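Local atomic coordinates of dihydrodipicolinate synthase (Bacillus clausii KSM-K16, PDB entry 3E96), a protein that probably catalyses the condensation of pyruvate with aspartate semialdehyde to 4-hydroxy-tetrahydrodipicolinate, as a lyase of the DapA family with a TIM-barrel fold. Residues Arg41-Asp44 with Val49-Pro52; Glu69-Thr74 with Ala105-Val110; Thr94-Gly99 with Ile133-Phe138; Ile112-His117 with Gly123-Tyr128; Arg152-Leu157 with Val166-Asn171. One frame throughout, in Å; residues are numbered along the deposited sequence.

Contact 1. Residues Arg41-Asp44 with Val49-Pro52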
# COMPACT_ATOMS: atom_id res chain seq x y z
N ARG B 41 17.96 -22.63 6.25
CA ARG B 41 17.72 -23.33 4.99
C ARG B 41 18.17 -22.49 3.80
O ARG B 41 18.73 -23.00 2.83
CB ARG B 41 16.23 -23.67 4.84
CG ARG B 41 15.92 -24.45 3.57
CD ARG B 41 14.45 -24.84 3.48
NE ARG B 41 14.05 -25.66 4.62
CZ ARG B 41 13.29 -25.24 5.62
NH1 ARG B 41 12.84 -23.99 5.63
NH2 ARG B 41 12.99 -26.06 6.62
N ILE B 42 17.92 -21.19 3.89
CA ILE B 42 18.30 -20.28 2.82
C ILE B 42 19.81 -20.09 2.69
O ILE B 42 20.40 -20.41 1.65
CB ILE B 42 17.63 -18.89 3.02
CG1 ILE B 42 16.11 -19.03 2.82
CG2 ILE B 42 18.23 -17.87 2.05
CD1 ILE B 42 15.32 -17.77 3.12
N VAL B 43 20.44 -19.58 3.74
CA VAL B 43 21.87 -19.30 3.70
C VAL B 43 22.81 -20.50 3.71
O VAL B 43 23.95 -20.39 3.27
CB VAL B 43 22.28 -18.35 4.84
CG1 VAL B 43 21.48 -17.05 4.73
CG2 VAL B 43 22.06 -19.01 6.18
N ASP B 44 22.34 -21.64 4.21
CA ASP B 44 23.19 -22.83 4.24
C ASP B 44 23.11 -23.62 2.95
O ASP B 44 23.73 -24.67 2.82
CB ASP B 44 22.81 -23.75 5.41
CG ASP B 44 23.30 -23.22 6.74
OD1 ASP B 44 24.42 -22.67 6.78
OD2 ASP B 44 22.57 -23.37 7.74
N VAL B 49 22.58 -13.63 -0.13
CA VAL B 49 21.92 -12.37 0.17
C VAL B 49 20.53 -12.72 0.70
O VAL B 49 19.79 -13.46 0.06
CB VAL B 49 21.76 -11.48 -1.09
CG1 VAL B 49 21.01 -10.20 -0.72
CG2 VAL B 49 23.12 -11.14 -1.68
N ILE B 50 20.20 -12.21 1.88
CA ILE B 50 18.90 -12.48 2.47
C ILE B 50 18.25 -11.13 2.76
O ILE B 50 18.91 -10.19 3.19
CB ILE B 50 19.02 -13.35 3.74
CG1 ILE B 50 17.62 -13.81 4.18
CG2 ILE B 50 19.75 -12.59 4.84
CD1 ILE B 50 17.63 -14.88 5.25
N VAL B 51 16.95 -11.05 2.51
CA VAL B 51 16.23 -9.79 2.67
C VAL B 51 15.07 -9.80 3.66
O VAL B 51 13.91 -9.95 3.27
CB VAL B 51 15.69 -9.33 1.29
CG1 VAL B 51 15.15 -7.91 1.38
CG2 VAL B 51 16.80 -9.41 0.25
N PRO B 52 15.36 -9.64 4.96
CA PRO B 52 14.28 -9.63 5.94
C PRO B 52 13.40 -8.41 5.66
O PRO B 52 13.86 -7.42 5.09
CB PRO B 52 15.01 -9.53 7.27
CG PRO B 52 16.29 -8.80 6.91
CD PRO B 52 16.67 -9.47 5.61

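Contact 2. Residues Glu69-Thr74 with Ala105-Val110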
# COMPACT_ATOMS: atom_id res chain seq x y z
N GLU B 69 12.71 -5.97 14.88
CA GLU B 69 13.17 -7.20 15.52
C GLU B 69 13.53 -8.26 14.49
O GLU B 69 14.48 -9.02 14.67
CB GLU B 69 12.09 -7.73 16.46
CG GLU B 69 12.44 -9.03 17.21
CD GLU B 69 13.57 -8.87 18.21
OE1 GLU B 69 13.91 -7.71 18.55
OE2 GLU B 69 14.12 -9.90 18.66
N GLU B 70 12.77 -8.34 13.39
CA GLU B 70 13.09 -9.34 12.38
C GLU B 70 14.47 -9.08 11.80
O GLU B 70 15.24 -10.02 11.57
CB GLU B 70 12.04 -9.35 11.25
CG GLU B 70 12.38 -10.34 10.14
CD GLU B 70 11.20 -10.66 9.24
OE1 GLU B 70 10.22 -11.24 9.75
OE2 GLU B 70 11.26 -10.33 8.04
N VAL B 71 14.80 -7.81 11.57
CA VAL B 71 16.12 -7.49 11.03
C VAL B 71 17.19 -7.90 12.05
O VAL B 71 18.19 -8.51 11.69
CB VAL B 71 16.25 -5.98 10.71
CG1 VAL B 71 17.67 -5.66 10.25
CG2 VAL B 71 15.27 -5.60 9.61
N ARG B 72 16.96 -7.59 13.33
CA ARG B 72 17.92 -7.95 14.37
C ARG B 72 18.10 -9.47 14.43
O ARG B 72 19.23 -9.96 14.48
CB ARG B 72 17.46 -7.44 15.75
CG ARG B 72 17.46 -5.92 15.88
CD ARG B 72 17.29 -5.49 17.33
NE ARG B 72 15.94 -5.74 17.85
CZ ARG B 72 14.97 -4.83 17.88
NH1 ARG B 72 15.19 -3.60 17.42
NH2 ARG B 72 13.79 -5.14 18.38
N ARG B 73 16.99 -10.20 14.44
CA ARG B 73 17.03 -11.66 14.49
C ARG B 73 17.80 -12.23 13.30
O ARG B 73 18.57 -13.18 13.44
CB ARG B 73 15.60 -12.22 14.48
CG ARG B 73 14.78 -11.90 15.73
CD ARG B 73 14.89 -13.00 16.78
NE ARG B 73 14.17 -12.65 18.00
CZ ARG B 73 13.93 -13.50 19.00
NH1 ARG B 73 14.37 -14.75 18.94
NH2 ARG B 73 13.27 -13.08 20.08
N THR B 74 17.60 -11.64 12.12
CA THR B 74 18.27 -12.11 10.91
C THR B 74 19.79 -11.97 11.05
O THR B 74 20.53 -12.90 10.73
CB THR B 74 17.80 -11.32 9.68
OG1 THR B 74 16.37 -11.44 9.56
CG2 THR B 74 18.46 -11.86 8.41
N ALA B 105 21.50 -2.41 13.92
CA ALA B 105 21.38 -3.84 14.16
C ALA B 105 22.50 -4.65 13.50
O ALA B 105 22.79 -5.77 13.91
CB ALA B 105 20.02 -4.34 13.67
N GLY B 106 23.13 -4.07 12.48
CA GLY B 106 24.20 -4.77 11.81
C GLY B 106 23.89 -5.17 10.37
O GLY B 106 24.61 -5.99 9.79
N ALA B 107 22.82 -4.63 9.81
CA ALA B 107 22.46 -4.94 8.42
C ALA B 107 23.54 -4.37 7.51
O ALA B 107 24.28 -3.47 7.90
CB ALA B 107 21.11 -4.33 8.07
N ASP B 108 23.62 -4.90 6.29
CA ASP B 108 24.62 -4.46 5.32
C ASP B 108 24.08 -3.38 4.40
O ASP B 108 24.84 -2.58 3.85
CB ASP B 108 25.10 -5.65 4.51
CG ASP B 108 25.79 -6.69 5.37
OD1 ASP B 108 26.89 -6.39 5.88
OD2 ASP B 108 25.22 -7.79 5.54
N ALA B 109 22.77 -3.37 4.22
CA ALA B 109 22.12 -2.39 3.36
C ALA B 109 20.63 -2.43 3.63
O ALA B 109 20.15 -3.25 4.41
CB ALA B 109 22.40 -2.72 1.89
N VAL B 110 19.89 -1.53 2.98
CA VAL B 110 18.44 -1.49 3.10
C VAL B 110 17.83 -1.55 1.71
O VAL B 110 18.47 -1.18 0.73
CB VAL B 110 17.93 -0.19 3.79
CG1 VAL B 110 18.43 -0.13 5.22
CG2 VAL B 110 18.39 1.03 2.99

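Contact 3. Residues Thr94-Gly99 with Ile133-Phe138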
# COMPACT_ATOMS: atom_id res chain seq x y z
N THR B 94 9.52 7.59 8.83
CA THR B 94 9.40 6.21 9.30
C THR B 94 10.42 5.31 8.61
O THR B 94 11.06 4.47 9.26
CB THR B 94 7.99 5.67 9.02
OG1 THR B 94 7.02 6.53 9.64
CG2 THR B 94 7.82 4.26 9.57
N ALA B 95 10.58 5.48 7.30
CA ALA B 95 11.53 4.67 6.55
C ALA B 95 12.93 4.94 7.09
O ALA B 95 13.74 4.02 7.24
CB ALA B 95 11.46 5.02 5.07
N ILE B 96 13.22 6.20 7.38
CA ILE B 96 14.53 6.57 7.90
C ILE B 96 14.74 5.95 9.28
O ILE B 96 15.85 5.53 9.61
CB ILE B 96 14.68 8.11 7.97
CG1 ILE B 96 14.67 8.68 6.55
CG2 ILE B 96 15.98 8.49 8.68
CD1 ILE B 96 14.54 10.19 6.47
N GLU B 97 13.68 5.90 10.08
CA GLU B 97 13.76 5.30 11.42
C GLU B 97 14.08 3.81 11.28
O GLU B 97 14.96 3.29 11.98
CB GLU B 97 12.43 5.46 12.16
CG GLU B 97 12.42 4.86 13.56
CD GLU B 97 11.09 5.03 14.27
OE1 GLU B 97 10.56 6.16 14.30
OE2 GLU B 97 10.56 4.03 14.80
N LEU B 98 13.37 3.13 10.39
CA LEU B 98 13.60 1.70 10.16
C LEU B 98 15.00 1.48 9.60
O LEU B 98 15.68 0.52 9.95
CB LEU B 98 12.56 1.13 9.19
CG LEU B 98 11.13 0.91 9.70
CD1 LEU B 98 10.21 0.65 8.51
CD2 LEU B 98 11.10 -0.26 10.67
N GLY B 99 15.43 2.37 8.70
CA GLY B 99 16.75 2.25 8.10
C GLY B 99 17.86 2.40 9.13
O GLY B 99 18.82 1.62 9.15
N ILE B 133 17.53 7.94 0.99
CA ILE B 133 18.91 7.53 0.75
C ILE B 133 19.90 8.56 1.29
O ILE B 133 20.88 8.20 1.95
CB ILE B 133 19.16 7.32 -0.77
CG1 ILE B 133 18.32 6.14 -1.26
CG2 ILE B 133 20.64 7.06 -1.03
CD1 ILE B 133 18.39 5.93 -2.76
N GLU B 134 19.65 9.84 1.05
CA GLU B 134 20.55 10.87 1.54
C GLU B 134 20.57 10.95 3.06
O GLU B 134 21.63 11.13 3.67
CB GLU B 134 20.19 12.24 0.94
CG GLU B 134 20.24 12.26 -0.58
CD GLU B 134 20.22 13.67 -1.16
OE1 GLU B 134 19.44 14.51 -0.67
OE2 GLU B 134 20.97 13.93 -2.12
N ALA B 135 19.40 10.80 3.68
CA ALA B 135 19.31 10.85 5.14
C ALA B 135 20.02 9.67 5.80
O ALA B 135 20.69 9.82 6.82
CB ALA B 135 17.85 10.88 5.58
N LEU B 136 19.88 8.49 5.21
CA LEU B 136 20.51 7.30 5.77
C LEU B 136 22.01 7.20 5.54
O LEU B 136 22.73 6.70 6.40
CB LEU B 136 19.84 6.03 5.22
CG LEU B 136 18.41 5.74 5.68
CD1 LEU B 136 17.90 4.48 4.99
CD2 LEU B 136 18.37 5.57 7.20
N ASP B 137 22.47 7.68 4.39
CA ASP B 137 23.89 7.62 4.06
C ASP B 137 24.36 6.19 4.34
O ASP B 137 25.33 5.95 5.06
CB ASP B 137 24.67 8.62 4.92
CG ASP B 137 26.13 8.73 4.51
OD1 ASP B 137 26.40 8.84 3.30
OD2 ASP B 137 26.99 8.73 5.41
N PHE B 138 23.64 5.23 3.75
CA PHE B 138 23.91 3.81 3.93
C PHE B 138 23.54 3.13 2.61
O PHE B 138 22.64 3.59 1.91
CB PHE B 138 23.01 3.31 5.07
CG PHE B 138 23.33 1.94 5.56
CD1 PHE B 138 24.55 1.66 6.18
CD2 PHE B 138 22.39 0.92 5.47
CE1 PHE B 138 24.82 0.40 6.69
CE2 PHE B 138 22.65 -0.35 5.98
CZ PHE B 138 23.87 -0.60 6.59

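Contact 4. Residues Ile112-His117 with Gly123-Tyr128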
# COMPACT_ATOMS: atom_id res chain seq x y z
N ILE B 112 14.50 -0.13 -0.10
CA ILE B 112 13.37 0.75 0.09
C ILE B 112 12.21 0.25 -0.77
O ILE B 112 12.30 0.24 -2.00
CB ILE B 112 13.69 2.20 -0.31
CG1 ILE B 112 15.00 2.64 0.36
CG2 ILE B 112 12.56 3.12 0.13
CD1 ILE B 112 15.46 4.03 -0.08
N HIS B 113 11.14 -0.19 -0.11
CA HIS B 113 9.96 -0.67 -0.81
C HIS B 113 9.38 0.47 -1.64
O HIS B 113 9.67 1.63 -1.39
CB HIS B 113 8.88 -1.11 0.18
CG HIS B 113 9.12 -2.47 0.76
ND1 HIS B 113 8.84 -3.63 0.07
CD2 HIS B 113 9.62 -2.85 1.96
CE1 HIS B 113 9.17 -4.67 0.82
NE2 HIS B 113 9.64 -4.23 1.97
N MET B 114 8.58 0.11 -2.63
CA MET B 114 7.92 1.12 -3.45
C MET B 114 6.93 1.75 -2.47
O MET B 114 6.27 1.04 -1.72
CB MET B 114 7.16 0.46 -4.60
CG MET B 114 6.55 1.43 -5.60
SD MET B 114 7.79 2.22 -6.68
CE MET B 114 6.81 3.71 -7.31
N PRO B 115 6.82 3.09 -2.45
CA PRO B 115 5.87 3.69 -1.51
C PRO B 115 4.45 3.17 -1.77
O PRO B 115 4.06 2.97 -2.92
CB PRO B 115 6.02 5.19 -1.78
CG PRO B 115 6.51 5.25 -3.21
CD PRO B 115 7.50 4.12 -3.26
N ILE B 116 3.68 2.95 -0.71
CA ILE B 116 2.32 2.44 -0.88
C ILE B 116 1.24 3.51 -0.93
O ILE B 116 0.05 3.19 -0.96
CB ILE B 116 1.95 1.38 0.21
CG1 ILE B 116 2.41 1.84 1.60
CG2 ILE B 116 2.59 0.04 -0.14
CD1 ILE B 116 1.67 3.06 2.13
N HIS B 117 1.63 4.78 -0.94
CA HIS B 117 0.66 5.87 -1.00
C HIS B 117 -0.21 5.72 -2.25
O HIS B 117 0.30 5.42 -3.33
CB HIS B 117 1.37 7.23 -1.07
CG HIS B 117 2.44 7.42 -0.03
ND1 HIS B 117 3.52 6.57 0.09
CD2 HIS B 117 2.61 8.39 0.90
CE1 HIS B 117 4.31 7.01 1.05
NE2 HIS B 117 3.79 8.11 1.55
N GLY B 123 8.00 12.92 -10.09
CA GLY B 123 8.84 13.84 -9.34
C GLY B 123 8.84 13.54 -7.85
O GLY B 123 9.87 13.62 -7.18
N GLY B 124 7.66 13.18 -7.34
CA GLY B 124 7.52 12.86 -5.93
C GLY B 124 8.20 11.57 -5.52
O GLY B 124 8.76 11.47 -4.44
N VAL B 125 8.13 10.56 -6.39
CA VAL B 125 8.75 9.27 -6.11
C VAL B 125 10.26 9.44 -6.10
O VAL B 125 10.96 8.88 -5.25
CB VAL B 125 8.34 8.22 -7.16
CG1 VAL B 125 9.10 6.91 -6.94
CG2 VAL B 125 6.84 7.98 -7.07
N TYR B 126 10.77 10.23 -7.04
CA TYR B 126 12.20 10.51 -7.08
C TYR B 126 12.61 11.11 -5.73
O TYR B 126 13.55 10.65 -5.09
CB TYR B 126 12.52 11.50 -8.20
CG TYR B 126 13.89 12.11 -8.06
CD1 TYR B 126 15.04 11.38 -8.39
CD2 TYR B 126 14.05 13.39 -7.53
CE1 TYR B 126 16.31 11.92 -8.19
CE2 TYR B 126 15.31 13.93 -7.33
CZ TYR B 126 16.43 13.20 -7.66
OH TYR B 126 17.68 13.73 -7.44
N ALA B 127 11.89 12.15 -5.30
CA ALA B 127 12.19 12.81 -4.04
C ALA B 127 12.06 11.84 -2.87
O ALA B 127 12.88 11.86 -1.95
CB ALA B 127 11.24 14.00 -3.83
N TYR B 128 11.04 11.00 -2.90
CA TYR B 128 10.82 10.02 -1.84
C TYR B 128 12.08 9.17 -1.62
O TYR B 128 12.61 9.11 -0.52
CB TYR B 128 9.65 9.10 -2.19
CG TYR B 128 9.39 8.04 -1.15
CD1 TYR B 128 8.76 8.35 0.06
CD2 TYR B 128 9.80 6.72 -1.35
CE1 TYR B 128 8.56 7.37 1.04
CE2 TYR B 128 9.60 5.74 -0.39
CZ TYR B 128 8.98 6.07 0.81
OH TYR B 128 8.80 5.10 1.76
O HOH W 1 8.42 2.60 0.78

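Contact 5. Residues Arg152-Leu157 with Val166-Asn171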
# COMPACT_ATOMS: atom_id res chain seq x y z
N ARG B 152 12.61 7.40 -15.79
CA ARG B 152 13.48 8.56 -15.63
C ARG B 152 13.85 8.72 -14.15
O ARG B 152 14.92 9.23 -13.82
CB ARG B 152 12.77 9.83 -16.13
CG ARG B 152 13.57 11.11 -15.94
CD ARG B 152 14.88 11.07 -16.72
NE ARG B 152 15.67 12.28 -16.51
CZ ARG B 152 16.82 12.53 -17.11
NH1 ARG B 152 17.33 11.66 -17.98
NH2 ARG B 152 17.47 13.66 -16.85
N VAL B 153 12.96 8.28 -13.27
CA VAL B 153 13.20 8.35 -11.83
C VAL B 153 14.49 7.60 -11.48
O VAL B 153 15.28 8.06 -10.66
CB VAL B 153 12.03 7.73 -11.03
CG1 VAL B 153 12.40 7.64 -9.55
CG2 VAL B 153 10.78 8.57 -11.21
N LEU B 154 14.69 6.44 -12.10
CA LEU B 154 15.88 5.64 -11.83
C LEU B 154 17.12 6.30 -12.42
O LEU B 154 18.19 6.29 -11.81
CB LEU B 154 15.72 4.23 -12.42
CG LEU B 154 14.61 3.37 -11.80
CD1 LEU B 154 14.53 2.03 -12.53
CD2 LEU B 154 14.89 3.16 -10.32
N VAL B 155 16.97 6.88 -13.61
CA VAL B 155 18.09 7.56 -14.25
C VAL B 155 18.55 8.71 -13.36
O VAL B 155 19.75 8.95 -13.21
CB VAL B 155 17.68 8.12 -15.63
CG1 VAL B 155 18.85 8.88 -16.25
CG2 VAL B 155 17.24 6.99 -16.54
N ASP B 156 17.60 9.42 -12.76
CA ASP B 156 17.95 10.55 -11.91
C ASP B 156 18.50 10.17 -10.54
O ASP B 156 19.25 10.94 -9.93
CB ASP B 156 16.74 11.48 -11.76
CG ASP B 156 16.37 12.16 -13.06
OD1 ASP B 156 17.26 12.27 -13.93
OD2 ASP B 156 15.21 12.59 -13.21
N LEU B 157 18.14 8.98 -10.05
CA LEU B 157 18.62 8.52 -8.75
C LEU B 157 19.99 7.86 -8.85
O LEU B 157 20.76 7.87 -7.89
CB LEU B 157 17.65 7.51 -8.14
CG LEU B 157 16.32 7.99 -7.56
CD1 LEU B 157 15.46 6.77 -7.19
CD2 LEU B 157 16.57 8.85 -6.33
N VAL B 166 18.97 -1.77 -7.97
CA VAL B 166 17.57 -1.56 -8.24
C VAL B 166 16.90 -2.90 -8.49
O VAL B 166 17.36 -3.68 -9.32
CB VAL B 166 17.35 -0.69 -9.51
CG1 VAL B 166 15.87 -0.65 -9.87
CG2 VAL B 166 17.89 0.71 -9.28
N LYS B 167 15.84 -3.18 -7.74
CA LYS B 167 15.09 -4.41 -7.96
C LYS B 167 13.98 -3.93 -8.87
O LYS B 167 12.99 -3.37 -8.42
CB LYS B 167 14.54 -4.95 -6.64
CG LYS B 167 15.62 -5.60 -5.78
CD LYS B 167 15.05 -6.23 -4.51
CE LYS B 167 16.13 -7.02 -3.77
NZ LYS B 167 15.59 -7.67 -2.55
N TYR B 168 14.19 -4.11 -10.17
CA TYR B 168 13.22 -3.68 -11.18
C TYR B 168 12.10 -4.70 -11.20
O TYR B 168 12.33 -5.88 -11.49
CB TYR B 168 13.89 -3.60 -12.55
CG TYR B 168 13.14 -2.73 -13.51
CD1 TYR B 168 13.26 -1.34 -13.46
CD2 TYR B 168 12.28 -3.28 -14.46
CE1 TYR B 168 12.54 -0.52 -14.33
CE2 TYR B 168 11.56 -2.48 -15.33
CZ TYR B 168 11.69 -1.10 -15.27
OH TYR B 168 10.96 -0.32 -16.14
N ALA B 169 10.88 -4.26 -10.89
CA ALA B 169 9.75 -5.16 -10.81
C ALA B 169 8.59 -4.87 -11.75
O ALA B 169 7.44 -5.19 -11.44
CB ALA B 169 9.26 -5.22 -9.36
N ILE B 170 8.89 -4.24 -12.87
CA ILE B 170 7.88 -3.95 -13.89
C ILE B 170 8.24 -4.94 -14.99
O ILE B 170 9.33 -4.87 -15.55
CB ILE B 170 8.01 -2.51 -14.42
CG1 ILE B 170 7.83 -1.51 -13.28
CG2 ILE B 170 6.97 -2.27 -15.51
CD1 ILE B 170 8.01 -0.06 -13.68
N ASN B 171 7.34 -5.87 -15.27
CA ASN B 171 7.62 -6.88 -16.28
C ASN B 171 7.41 -6.39 -17.70
O ASN B 171 6.62 -6.93 -18.47
CB ASN B 171 6.78 -8.14 -16.01
CG ASN B 171 7.20 -8.83 -14.73
OD1 ASN B 171 8.39 -8.90 -14.41
ND2 ASN B 171 6.23 -9.36 -13.98

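Contact 1. Residues Arg41-Asp44 with Val49-Pro52
Helix 32-43 ends beside the short strand 49-50, and the two backbones stay well apart, with the CA atoms of Val43 and Ile50 7.5 Å from each other. Side chains alone fill that gap, and one methyl does most of the work: Ile50 CD1 approaches both helix residues. It lies 4.3 Å from Ile42 CD1 and 4.4 Å from Val43 CG1, so the end of the strand residue faces two neighbouring methyls of the last helical turn. Ile50 reaches them because its CG1 branch is extended, with CG1 anti to the backbone N (chi1 -170°) and CD1 continuing outward. Ile42 meets it with the long branch too, methyl end against methyl end, whereas the shorter Val43 offers a methyl close to its own backbone. No hydrogen bond crosses here, and these distances describe ordinary, unstrained van der Waals contact.

The helix and strand belong to the first beta-alpha-beta unit of the TIM barrel, in which strand 15-17 leads through helix 32-43 to strand 49-50. Residues alternate along the second strand accordingly. Ile50 turns outward to the helical layer, where it also meets Thr74 and Val78 of helix 64-78. Val51 turns the other way, and its CG2 packs near NZ of Lys167, the predicted Schiff-base lysine. Branched aliphatic residues suit both sides, since they are compatible with extended backbone and bring no polar group into the buried layer. At the solvent side, beyond the helix end, Asp44 pairs with Arg81 in a salt bridge.

Contact 2. Residues Glu69-Thr74 with Ala105-Val110
Arg72, on helix 64-78, packs its aliphatic stem on Ala105, the last residue of helix 92-105, where the CA atoms of the two residues come within 5.4 Å. From CB the chain turns beside the backbone N, with CG anti to the carbonyl carbon (chi1 -67°), and this places CG 3.7 Å from Ala105 CB. So small a methyl lets the two backbones come near. CD carries the chain onward, and a bend at chi3 (-71°) then folds the guanidinium back over its own helix, where one face lies over Glu69 CA. NE reaches Glu69 OE1 at 2.9 Å from above the carboxylate plane, and NH2 binds the same oxygen at 2.6 Å, nearly along its C-O axis. This side-on grip keeps OE1 nearly in the guanidinium plane; NH2 has a second carboxylate partner in Glu65.

Here one barrel helix meets the end of the next and the turn into strand 109-112. Gly106 closes helix 92-105 in a Schellman motif, and its positive phi (113°) is one that glycine adopts without strain. Beyond it the chain brings Ala107 to the inner side of the contact. There Val71 CG1 touches both alanine methyls, 4.3 Å from Ala107 CB and 4.4 Å from Ala105 CB. Valine suits this buried side, while arginine suits the rim because its stem can pack as its charge stays near the surface. The other oxygen of Glu69, OE2, takes NE of Arg73 through its anti lone pair at 2.8 Å, so one carboxylate ties two arginines into a salt-bridge network.

Contact 3. Residues Thr94-Gly99 with Ile133-Phe138
Leu136 CD2 stands over one face of the Gly99 carbonyl group, 3.7 Å from Gly99 C, whereas of the Ile96 peptide it meets the oxygen, 3.5 Å from Ile96 O. No ring takes part. Such closeness to backbone depends on Gly99, which has no side chain on the surface turned to Leu136; Leu136 CD1 comes to 4.0 Å from Gly99 CA. Leucine suits the place because its fork can spread over the bare backbone.

One turn away, Ile96 reaches across to Ala135. Its CG1 branch, anti to the carbonyl carbon (chi1 -66°), carries Ile96 CD1 to 3.5 Å from Ala135 CB, tighter than usual for two carbons. The other branch turns toward Leu136, Ile96 CG2 stopping 4.1 Å from Leu136 CD2, and the two side chains cross obliquely. Alanine and glycine, one on each helix, thus receive the larger residue opposite.

Helix 92-105 and helix 122-136 are adjacent in the outer layer of the barrel. Beneath them Leu136 also packs on Ile88 of strand 83-88 and Val110 of strand 109-112, so its side chain lies between the two helices and these strands, while Lys103 NZ is hydrogen-bonded to Leu136 O at the helix end.

Contact 4. Residues Ile112-His117 with Gly123-Tyr128
Tyr128 OH and His113 O are bridged by one water, which donates to each at 2.7 Å; the hydroxyl is also hydrogen-bonded to Tyr90 O. A buried phenol is thereby given polar partners at its tip, while its ring packs against Pro115, Ile112 and the His117 ring. Tyr128 points its ring at the loop because CG stands anti to the backbone N (chi1 178°). Pro115 CB lies over one face in a CH-pi contact, 4.0 Å from the ring centroid and 15° off its normal. The edge of His117 approaches that same face in an offset edge-to-face pair, with the planes at 73° and the centroids 5.9 Å apart. From the other side of the ring plane Ile112 CG2 comes obliquely to Tyr128 CE2, at 4.0 Å.

The loop follows strand 109-112 at the C-terminal ends of the barrel strands, where TIM barrels carry their active sites, and helix 122-136 lies against it. Proline suits this extended loop, presenting a rigid apolar ring to the tyrosine. Met114 starts away from the helix, but a bend at chi2 brings its CE back to Val125 CG1, 4.0 Å away, crossing at about a right angle. The side chains of Met114 and Tyr143, the predicted proton donor/acceptor, are about 5 Å apart. On the outer side, Ala280 and Pro281 of the second subunit pack on Tyr128 and His117 respectively.

Contact 5. Residues Arg152-Leu157 with Val166-Asn171
Leu154 points its fork from helix 152-157 at strand 163-168, toward Val166 and Tyr168. Leu154 CD1 approaches Tyr168 at the edge of the ring, close to its plane, and touches CE1 and CD1 of that ring equally, at 3.7 Å each; it also lies 4.0 Å from Val166 CG1. Leu154 CD2 meets both branches of Val166, 4.0 Å from CG1 and 4.0 Å from CG2. The leucine comes to each partner at a slant. Its CG is anti to the carbonyl carbon (chi1 -65°) and the chain runs on extended, which sends the fork straight across from the helix; the CA atoms of Leu154 and Val166 are 8.2 Å apart.

Val166 and Tyr168 are two positions apart on the strand and so both turn outward, while Lys167 between them turns into the barrel, where it is the predicted Schiff-base residue. Valine suits this place with a compact, branched surface. The Tyr168 torsion (chi1 -159°) turns the ring edge to the leucine. Tyrosine suits its position: the ring supplies an apolar edge, and its OH is hydrogen-bonded to Asp151, just ahead of the helix; Phe176 meets the ring as well. Phe144 and Trp191, from the strands on either side, extend the apolar surroundings of Leu154. This is the helix-to-strand half of the unit running from strand 140-144 through helix 152-157 to strand 163-168.

With only carbon meeting carbon across the interface, the association rests on burial and shape, and no hydrogen bond between the segments fixes the helix on the strand that carries the lysine.

Contacts 1 and 5 each bury apolar side chains between a helix and the outer face of a barrel strand, all aliphatic in contact 1, with a tyrosine ring in contact 5, and they meet inside where Val51 touches Lys167. Contacts 2 and 3 are only partly buried, and small residues allow close approach. Contact 3 joins neighbouring helices; contact 2 joins a helix to the end of the next and the turn beyond, with a salt-bridge network at its rim. They interlock, Phe138 packing on Ala107 and Ala109. Contact 4 shares helix 122-136 with contact 3 and is buried but more polar, with a bridging water, as befits a loop near the predicted active site. Tyr126 joins it to contact 5.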